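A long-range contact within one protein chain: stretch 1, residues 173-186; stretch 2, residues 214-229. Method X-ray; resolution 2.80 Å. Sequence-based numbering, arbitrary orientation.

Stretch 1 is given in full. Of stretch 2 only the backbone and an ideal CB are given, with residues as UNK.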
# COMPACT_ATOMS: atom_id res chain seq x y z
N THR B 173 -3.53 3.81 -32.56
CA THR B 173 -3.45 2.72 -33.53
C THR B 173 -2.33 1.76 -33.14
O THR B 173 -2.53 0.55 -33.10
CB THR B 173 -3.22 3.22 -34.97
OG1 THR B 173 -1.88 3.71 -35.11
CG2 THR B 173 -4.20 4.33 -35.33
N GLU B 174 -1.14 2.30 -32.84
CA GLU B 174 0.00 1.47 -32.45
C GLU B 174 -0.37 0.49 -31.33
O GLU B 174 -0.06 -0.71 -31.41
CB GLU B 174 1.19 2.32 -31.99
CG GLU B 174 2.11 1.58 -31.02
CD GLU B 174 3.54 2.10 -31.02
OE1 GLU B 174 4.14 2.18 -29.93
OE2 GLU B 174 4.07 2.42 -32.11
N ARG B 175 -1.01 1.01 -30.30
CA ARG B 175 -1.45 0.19 -29.18
C ARG B 175 -2.32 -0.96 -29.69
O ARG B 175 -2.19 -2.09 -29.23
CB ARG B 175 -2.23 1.02 -28.17
CG ARG B 175 -2.13 0.51 -26.73
CD ARG B 175 -3.51 0.41 -26.09
NE ARG B 175 -4.28 -0.70 -26.65
CZ ARG B 175 -4.32 -1.93 -26.15
NH1 ARG B 175 -5.06 -2.86 -26.75
NH2 ARG B 175 -3.65 -2.23 -25.05
N MET B 176 -3.19 -0.66 -30.64
CA MET B 176 -4.06 -1.69 -31.23
C MET B 176 -3.23 -2.71 -32.01
O MET B 176 -3.45 -3.92 -31.90
CB MET B 176 -5.10 -1.05 -32.15
CG MET B 176 -6.21 -0.30 -31.43
SD MET B 176 -7.19 0.69 -32.58
CE MET B 176 -8.31 1.52 -31.45
N ALA B 177 -2.29 -2.22 -32.81
CA ALA B 177 -1.45 -3.10 -33.61
C ALA B 177 -0.69 -4.06 -32.70
O ALA B 177 -0.81 -5.28 -32.83
CB ALA B 177 -0.48 -2.28 -34.44
N LEU B 178 0.07 -3.50 -31.77
CA LEU B 178 0.89 -4.32 -30.87
C LEU B 178 0.06 -5.40 -30.18
O LEU B 178 0.57 -6.49 -29.90
CB LEU B 178 1.60 -3.44 -29.84
CG LEU B 178 2.76 -2.62 -30.40
CD1 LEU B 178 3.39 -1.76 -29.32
CD2 LEU B 178 3.80 -3.52 -31.04
N GLU B 179 -1.20 -5.11 -29.89
CA GLU B 179 -2.07 -6.11 -29.30
C GLU B 179 -2.20 -7.30 -30.24
O GLU B 179 -1.96 -8.44 -29.85
CB GLU B 179 -3.45 -5.54 -28.97
CG GLU B 179 -4.43 -6.60 -28.48
CD GLU B 179 -5.76 -6.02 -28.04
OE1 GLU B 179 -6.63 -6.81 -27.61
OE2 GLU B 179 -5.95 -4.79 -28.12
N THR B 180 -2.57 -7.02 -31.49
CA THR B 180 -2.77 -8.09 -32.47
C THR B 180 -1.49 -8.88 -32.66
O THR B 180 -1.50 -10.11 -32.72
CB THR B 180 -3.20 -7.54 -33.84
OG1 THR B 180 -2.40 -6.41 -34.19
CG2 THR B 180 -4.66 -7.12 -33.82
N GLU B 181 -0.38 -8.15 -32.74
CA GLU B 181 0.92 -8.78 -32.94
C GLU B 181 1.29 -9.66 -31.75
O GLU B 181 1.82 -10.75 -31.92
CB GLU B 181 1.99 -7.73 -33.19
CG GLU B 181 1.90 -7.09 -34.57
CD GLU B 181 1.65 -8.11 -35.67
OE1 GLU B 181 0.48 -8.47 -35.90
OE2 GLU B 181 2.63 -8.53 -36.32
N LEU B 182 1.00 -9.19 -30.54
CA LEU B 182 1.26 -9.99 -29.35
C LEU B 182 0.38 -11.24 -29.40
O LEU B 182 0.86 -12.35 -29.19
CB LEU B 182 0.98 -9.20 -28.07
CG LEU B 182 1.27 -9.92 -26.75
CD1 LEU B 182 2.72 -10.38 -26.67
CD2 LEU B 182 0.94 -9.03 -25.57
N ARG B 183 -0.90 -11.03 -29.69
CA ARG B 183 -1.86 -12.13 -29.76
C ARG B 183 -1.38 -13.18 -30.75
O ARG B 183 -1.47 -14.38 -30.49
CB ARG B 183 -3.24 -11.61 -30.16
CG ARG B 183 -4.39 -12.27 -29.41
CD ARG B 183 -5.73 -11.62 -29.71
NE ARG B 183 -6.01 -10.46 -28.86
CZ ARG B 183 -6.50 -10.53 -27.62
NH1 ARG B 183 -6.72 -9.42 -26.93
NH2 ARG B 183 -6.78 -11.71 -27.08
N ARG B 184 -0.86 -12.73 -31.89
CA ARG B 184 -0.33 -13.63 -32.91
C ARG B 184 0.94 -14.33 -32.44
O ARG B 184 1.05 -15.56 -32.51
CB ARG B 184 -0.03 -12.86 -34.19
CG ARG B 184 -1.29 -12.45 -34.94
CD ARG B 184 -0.97 -11.60 -36.16
NE ARG B 184 -1.89 -11.90 -37.25
CZ ARG B 184 -1.67 -12.81 -38.19
NH1 ARG B 184 -0.53 -13.50 -38.21
NH2 ARG B 184 -2.57 -13.02 -39.14
N ALA B 185 1.90 -13.54 -31.98
CA ALA B 185 3.19 -14.06 -31.53
C ALA B 185 2.99 -15.13 -30.47
O ALA B 185 3.69 -16.16 -30.45
CB ALA B 185 4.04 -12.93 -30.98
N LEU B 186 2.04 -14.88 -29.58
CA LEU B 186 1.71 -15.81 -28.52
C LEU B 186 1.13 -17.09 -29.11
O LEU B 186 1.41 -18.19 -28.63
CB LEU B 186 0.70 -15.16 -27.57
CG LEU B 186 0.81 -15.48 -26.08
CD1 LEU B 186 2.25 -15.45 -25.61
CD2 LEU B 186 -0.04 -14.49 -25.29
N UNK B 214 11.67 -12.37 -24.33
CA UNK B 214 12.03 -11.35 -25.30
C UNK B 214 11.04 -11.37 -26.45
O UNK B 214 10.40 -12.39 -26.71
CB UNK B 214 13.46 -11.56 -25.81
N UNK B 215 10.93 -10.25 -27.15
CA UNK B 215 10.03 -10.16 -28.29
C UNK B 215 10.62 -9.24 -29.35
O UNK B 215 10.69 -8.03 -29.16
CB UNK B 215 8.65 -9.66 -27.85
N UNK B 216 11.06 -9.82 -30.47
CA UNK B 216 11.51 -9.04 -31.60
C UNK B 216 10.47 -9.05 -32.71
O UNK B 216 9.93 -10.10 -33.05
CB UNK B 216 12.85 -9.57 -32.12
N UNK B 217 10.19 -7.87 -33.26
CA UNK B 217 9.31 -7.76 -34.41
C UNK B 217 9.96 -6.86 -35.45
O UNK B 217 10.28 -5.71 -35.17
CB UNK B 217 7.94 -7.22 -34.00
N UNK B 218 10.14 -7.38 -36.68
CA UNK B 218 10.87 -6.66 -37.73
C UNK B 218 10.37 -5.23 -37.92
O UNK B 218 11.17 -4.31 -38.07
CB UNK B 218 10.76 -7.42 -39.05
N UNK B 219 9.05 -5.06 -37.91
CA UNK B 219 8.44 -3.76 -38.11
C UNK B 219 8.70 -2.83 -36.93
O UNK B 219 8.82 -1.62 -37.12
CB UNK B 219 6.93 -3.92 -38.34
N UNK B 220 8.81 -3.39 -35.73
CA UNK B 220 8.93 -2.57 -34.53
C UNK B 220 10.27 -2.74 -33.83
O UNK B 220 10.59 -1.98 -32.91
CB UNK B 220 7.80 -2.91 -33.56
N UNK B 221 11.05 -3.72 -34.27
CA UNK B 221 12.33 -4.03 -33.63
C UNK B 221 12.14 -4.81 -32.34
O UNK B 221 11.11 -5.47 -32.14
CB UNK B 221 13.11 -2.74 -33.35
N UNK B 222 13.14 -4.74 -31.47
CA UNK B 222 13.06 -5.37 -30.16
C UNK B 222 12.08 -4.62 -29.27
O UNK B 222 12.35 -3.50 -28.85
CB UNK B 222 14.44 -5.43 -29.50
N UNK B 223 10.95 -5.25 -28.99
CA UNK B 223 9.97 -4.67 -28.09
C UNK B 223 10.31 -5.07 -26.67
O UNK B 223 10.33 -6.25 -26.33
CB UNK B 223 8.55 -5.11 -28.46
N UNK B 224 10.61 -4.08 -25.83
CA UNK B 224 11.04 -4.35 -24.46
C UNK B 224 9.89 -4.87 -23.61
O UNK B 224 8.74 -4.47 -23.81
CB UNK B 224 11.63 -3.09 -23.83
N UNK B 225 10.19 -5.76 -22.66
CA UNK B 225 9.20 -6.29 -21.72
C UNK B 225 8.48 -5.18 -20.96
O UNK B 225 7.28 -5.29 -20.70
CB UNK B 225 9.87 -7.24 -20.73
N UNK B 226 9.21 -4.12 -20.62
CA UNK B 226 8.63 -2.96 -19.95
C UNK B 226 7.50 -2.37 -20.79
O UNK B 226 6.57 -1.75 -20.27
CB UNK B 226 9.70 -1.90 -19.68
N UNK B 227 7.59 -2.58 -22.09
CA UNK B 227 6.61 -2.04 -23.02
C UNK B 227 5.46 -3.03 -23.22
O UNK B 227 4.30 -2.65 -23.15
CB UNK B 227 7.27 -1.71 -24.36
N UNK B 228 5.79 -4.31 -23.45
CA UNK B 228 4.78 -5.28 -23.86
C UNK B 228 4.11 -6.06 -22.73
O UNK B 228 3.10 -6.71 -22.96
CB UNK B 228 5.42 -6.28 -24.83
N UNK B 229 4.66 -6.01 -21.52
CA UNK B 229 4.01 -6.71 -20.40
C UNK B 229 2.79 -5.93 -19.90
O UNK B 229 1.73 -6.52 -19.66
CB UNK B 229 5.00 -6.92 -19.25

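Position 214 is in a strand, and its CB is out of reach of the helix 173-186. It is R214.

Position 215 points its CB toward the helix, but no helix atom lies within 5.5 Å of it. The gap faces E181, L182 and A185, so a long or broad apolar side chain would suit. The residue is W215, and its indole fills the gap. W215 CH2 lies 3.8 Å from L182 CB, and L182 CD1 sits over one face of the ring, 4.3 Å from the centroid of the six-membered ring of W215. L178 O lies at the ring edge, 3.6 Å from W215 CH2.

Position 216 is out of reach, as strand alternation predicts. It is Y216.

Position 217 points toward the helix again, near the carboxylate of E181. A donor of some length would suit: histidine, lysine, arginine or glutamine. It is H217. H217 NE2 donates to E181 OE2 at 2.5 Å, a short bond that meets the imidazole at its edge.

Position 218 is out of reach, with a phi of -50° that proline tolerates. It is P218. Position 219 points toward the helix but meets open space. It is L219. L219 CD2 stays 6.4 Å from E181 OE2; L219 N donates to H217 ND1 at 3.3 Å.

Position 220 points toward the helix, with its ideal CB 4.8 Å from L178 CD2. A177 and the aliphatic part of E181 are also within range of a longer side chain. Leucine, methionine or an aromatic would suit. It is F220. L178 CD2 packs over the ring face, 4.0 Å from the F220 centroid, and A177 CB is 4.4 Å from F220 CZ.

Position 221 has a phi of 77°, which favours glycine. It is G221. Position 222, at a corner, is out of reach. It is E222.

Position 223 points toward L178 from a distance. A medium or long aliphatic would suit. It is I223, and I223 CD1 reaches L178 CD2 at 3.9 Å.

Position 224 precedes a helix, so serine, threonine, aspartate or asparagine would suit. It is S224; OG caps the helix by a weak bond from the backbone N of 227. Positions 225 and 226, P225 and E226, are out of reach.

Position 227 points toward the helix, where E174 offers a carboxylate at long range. Arginine or lysine would suit. It is R227. R227 NH1 forms a long salt bridge with E174 OE1, at 3.7 Å, and lies 4.1 Å from L178 CD1.

Position 228 points toward the helix, its ideal CB 5.2 Å from L182 CD1. Apolar residues would suit. It is F228. Its closest contact is through the backbone, F228 O to L182 CD2 at 4.1 Å; its side chain comes no nearer than 5.0 Å, F228 CD1 to L182 CD1. Position 229, I229, points away.

Stretch 2 214-229: RWYHPLFGEISPERFI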
# COMPACT_ATOMS: atom_id res chain seq x y z
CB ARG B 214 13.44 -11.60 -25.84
CG ARG B 214 14.56 -11.32 -24.86
CD ARG B 214 14.77 -9.83 -24.66
NE ARG B 214 16.06 -9.54 -24.03
CZ ARG B 214 16.27 -9.53 -22.72
NH1 ARG B 214 15.29 -9.80 -21.87
NH2 ARG B 214 17.48 -9.26 -22.24
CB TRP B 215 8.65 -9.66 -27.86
CG TRP B 215 7.63 -9.61 -28.97
CD1 TRP B 215 7.64 -10.33 -30.13
CD2 TRP B 215 6.43 -8.82 -29.00
NE1 TRP B 215 6.54 -10.02 -30.88
CE2 TRP B 215 5.78 -9.10 -30.21
CE3 TRP B 215 5.86 -7.90 -28.12
CZ2 TRP B 215 4.58 -8.50 -30.57
CZ3 TRP B 215 4.66 -7.30 -28.48
CH2 TRP B 215 4.04 -7.60 -29.69
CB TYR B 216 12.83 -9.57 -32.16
CG TYR B 216 13.25 -8.88 -33.45
CD1 TYR B 216 13.88 -7.64 -33.42
CD2 TYR B 216 12.99 -9.45 -34.69
CE1 TYR B 216 14.25 -6.99 -34.59
CE2 TYR B 216 13.36 -8.82 -35.86
CZ TYR B 216 13.99 -7.59 -35.81
OH TYR B 216 14.36 -6.95 -36.97
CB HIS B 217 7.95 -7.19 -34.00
CG HIS B 217 6.87 -7.43 -35.01
ND1 HIS B 217 6.90 -6.87 -36.27
CD2 HIS B 217 5.74 -8.16 -34.95
CE1 HIS B 217 5.83 -7.25 -36.94
NE2 HIS B 217 5.10 -8.04 -36.16
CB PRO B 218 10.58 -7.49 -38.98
CG PRO B 218 10.20 -8.84 -38.49
CD PRO B 218 9.54 -8.63 -37.16
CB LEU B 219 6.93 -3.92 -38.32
CG LEU B 219 6.14 -2.66 -38.71
CD1 LEU B 219 6.64 -2.07 -40.02
CD2 LEU B 219 4.66 -2.98 -38.82
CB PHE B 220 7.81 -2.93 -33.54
CG PHE B 220 6.43 -2.74 -34.10
CD1 PHE B 220 5.88 -1.47 -34.19
CD2 PHE B 220 5.69 -3.82 -34.54
CE1 PHE B 220 4.61 -1.29 -34.71
CE2 PHE B 220 4.43 -3.65 -35.06
CZ PHE B 220 3.88 -2.38 -35.14
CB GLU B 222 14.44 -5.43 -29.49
CG GLU B 222 15.22 -6.71 -29.76
CD GLU B 222 14.78 -7.87 -28.87
OE1 GLU B 222 14.18 -7.61 -27.81
OE2 GLU B 222 15.05 -9.04 -29.24
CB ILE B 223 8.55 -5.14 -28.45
CG1 ILE B 223 8.27 -4.88 -29.94
CG2 ILE B 223 7.52 -4.42 -27.60
CD1 ILE B 223 7.07 -5.63 -30.48
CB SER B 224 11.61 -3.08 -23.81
OG SER B 224 10.57 -2.23 -23.35
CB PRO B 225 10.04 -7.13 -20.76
CG PRO B 225 11.25 -7.52 -21.55
CD PRO B 225 11.53 -6.35 -22.45
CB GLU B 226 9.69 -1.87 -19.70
CG GLU B 226 10.66 -2.17 -18.57
CD GLU B 226 11.89 -2.93 -19.03
OE1 GLU B 226 12.46 -2.54 -20.07
OE2 GLU B 226 12.29 -3.90 -18.35
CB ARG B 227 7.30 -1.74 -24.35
CG ARG B 227 6.59 -0.75 -25.26
CD ARG B 227 7.57 -0.22 -26.29
NE ARG B 227 6.99 -0.10 -27.63
CZ ARG B 227 7.67 -0.29 -28.76
NH1 ARG B 227 7.07 -0.15 -29.93
NH2 ARG B 227 8.96 -0.64 -28.72
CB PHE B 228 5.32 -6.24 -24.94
CG PHE B 228 6.29 -7.28 -24.44
CD1 PHE B 228 5.92 -8.20 -23.47
CD2 PHE B 228 7.57 -7.36 -24.97
CE1 PHE B 228 6.81 -9.17 -23.03
CE2 PHE B 228 8.46 -8.33 -24.54
CZ PHE B 228 8.08 -9.23 -23.57
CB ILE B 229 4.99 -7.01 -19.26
CG1 ILE B 229 6.00 -8.06 -19.71
CG2 ILE B 229 4.23 -7.54 -18.04
CD1 ILE B 229 7.13 -8.31 -18.73
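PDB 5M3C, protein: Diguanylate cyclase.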